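Local coordinates for protein maleylacetate reductase (PDB 3HL0) that reduces maleylacetate to 3-oxoadipate with a nicotinamide cofactor, probably in the breakdown of gamma-resorcylate, as a member of the iron-containing alcohol dehydrogenase family, at residues S35-L40 / A88-S93. Numbering follows the deposited sequence.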
loop_
_atom_site.group_PDB
_atom_site.type_symbol
_atom_site.label_atom_id
_atom_site.label_comp_id
_atom_site.label_asym_id
_atom_site.label_seq_id
_atom_site.Cartn_x
_atom_site.Cartn_y
_atom_site.Cartn_z
ATOM N N SER A 35 12.794 27.559 13.575
ATOM C CA SER A 35 13.492 27.971 12.356
ATOM C C SER A 35 14.114 26.847 11.506
ATOM O O SER A 35 14.702 27.118 10.469
ATOM C CB SER A 35 14.545 29.061 12.680
ATOM O OG SER A 35 15.654 28.509 13.377
ATOM N N ARG A 36 13.973 25.590 11.932
ATOM C CA ARG A 36 14.702 24.487 11.299
ATOM C C ARG A 36 13.848 23.215 11.208
ATOM O O ARG A 36 13.892 22.332 12.072
ATOM C CB ARG A 36 16.029 24.212 12.034
ATOM C CG ARG A 36 17.081 25.362 11.957
ATOM C CD ARG A 36 17.653 25.554 10.533
ATOM N NE ARG A 36 18.747 24.615 10.238
ATOM C CZ ARG A 36 19.131 24.247 9.013
ATOM N NH1 ARG A 36 18.526 24.722 7.924
ATOM N NH2 ARG A 36 20.124 23.378 8.874
ATOM N N ALA A 37 13.047 23.126 10.156
ATOM C CA ALA A 37 12.105 22.007 10.028
ATOM C C ALA A 37 12.690 20.793 9.344
ATOM O O ALA A 37 13.349 20.910 8.325
ATOM C CB ALA A 37 10.859 22.445 9.255
ATOM N N LEU A 38 12.423 19.606 9.882
ATOM C CA LEU A 38 12.693 18.383 9.132
ATOM C C LEU A 38 11.378 17.949 8.466
ATOM O O LEU A 38 10.393 17.655 9.163
ATOM C CB LEU A 38 13.247 17.284 10.055
ATOM C CG LEU A 38 13.520 15.907 9.426
ATOM C CD1 LEU A 38 14.792 15.930 8.531
ATOM C CD2 LEU A 38 13.652 14.839 10.511
ATOM N N VAL A 39 11.346 17.959 7.130
ATOM C CA VAL A 39 10.107 17.608 6.415
ATOM C C VAL A 39 10.038 16.080 6.274
ATOM O O VAL A 39 11.031 15.448 5.883
ATOM C CB VAL A 39 10.057 18.286 5.010
ATOM C CG1 VAL A 39 8.696 17.981 4.317
ATOM C CG2 VAL A 39 10.245 19.785 5.124
ATOM N N LEU A 40 8.884 15.488 6.577
ATOM C CA LEU A 40 8.738 14.042 6.582
ATOM C C LEU A 40 7.752 13.579 5.500
ATOM O O LEU A 40 6.744 14.240 5.239
ATOM C CB LEU A 40 8.165 13.599 7.946
ATOM C CG LEU A 40 8.922 14.046 9.186
ATOM C CD1 LEU A 40 8.104 13.540 10.376
ATOM C CD2 LEU A 40 10.353 13.497 9.200
ATOM N N ALA A 88 17.348 20.153 13.525
ATOM C CA ALA A 88 15.962 20.523 13.437
ATOM C C ALA A 88 15.370 20.899 14.788
ATOM O O ALA A 88 15.810 20.416 15.850
ATOM C CB ALA A 88 15.150 19.379 12.788
ATOM N N ASP A 89 14.358 21.762 14.767
ATOM C CA ASP A 89 13.621 22.096 15.996
ATOM C C ASP A 89 12.137 21.788 15.853
ATOM O O ASP A 89 11.335 21.992 16.784
ATOM C CB ASP A 89 13.886 23.561 16.452
ATOM C CG ASP A 89 13.562 24.593 15.382
ATOM O OD1 ASP A 89 12.984 24.233 14.327
ATOM O OD2 ASP A 89 13.910 25.788 15.582
ATOM N N CYS A 90 11.754 21.230 14.698
ATOM C CA CYS A 90 10.391 20.755 14.500
ATOM C C CYS A 90 10.337 19.781 13.324
ATOM O O CYS A 90 11.298 19.652 12.572
ATOM C CB CYS A 90 9.429 21.931 14.246
ATOM S SG CYS A 90 9.857 23.023 12.864
ATOM N N VAL A 91 9.205 19.099 13.190
ATOM C CA VAL A 91 8.961 18.248 12.034
ATOM C C VAL A 91 7.764 18.781 11.296
ATOM O O VAL A 91 6.851 19.333 11.912
ATOM C CB VAL A 91 8.749 16.748 12.396
ATOM C CG1 VAL A 91 10.069 16.115 12.934
ATOM C CG2 VAL A 91 7.572 16.538 13.391
ATOM N N VAL A 92 7.800 18.661 9.973
ATOM C CA VAL A 92 6.658 19.020 9.140
ATOM C C VAL A 92 6.271 17.705 8.473
ATOM O O VAL A 92 6.993 17.203 7.645
ATOM C CB VAL A 92 7.018 20.099 8.102
ATOM C CG1 VAL A 92 5.846 20.288 7.153
ATOM C CG2 VAL A 92 7.365 21.468 8.794
ATOM N N SER A 93 5.127 17.161 8.870
ATOM C CA SER A 93 4.730 15.834 8.413
ATOM C C SER A 93 3.780 15.995 7.256
ATOM O O SER A 93 2.653 16.414 7.458
ATOM C CB SER A 93 4.014 15.096 9.535
ATOM O OG SER A 93 4.890 15.023 10.662
#
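The carboxylate of D89 receives two successive backbone N-H groups of 35-40: S35 N lies 2.9 Å from D89 OD2, on its syn lone pair, and R36 N lies 2.9 Å from D89 OD1. This grip opens a pair of adjacent parallel strands, 37-40 and 90-95, in the six-stranded sheet of the Rossmann-like, nucleotide-binding N-terminal domain. Aspartate suits the place because its side chain is short: chi1 of 56° sets CG between the backbone N and the carbonyl carbon, and the carboxylate oxygens reach the N-H groups of S35 and R36 from there. The same residue answers with its own backbone, D89 N bonding to R36 O at 2.8 Å.

Regular parallel pairing follows: L38 bonds through N to C90 O and through O to V92 N, and L40 N closes on V92 O. The bond from L38 N is nearly straight (174° at the hydrogen).

Side chains alternate between the two faces. On that of A37, C90, V39 and V92, the small A37 lets neighbouring side chains come close: its CB meets V92 CG2 at 3.7 Å and also touches C90 SG, while helix 46-56 packs on V39 and V92. The other face carries L38, V91, L40 and S93; Y83 of helix 73-85 touches L38, A88 and V91, and I106 of helix 97-110 meets V91 and L40. Branched V91 suits an extended strand, and the longer L40 crosses it obliquely, its CD1 3.8 Å from V91 CB. The same methyl, L40 CD1, also rests 3.6 Å from S93 OG.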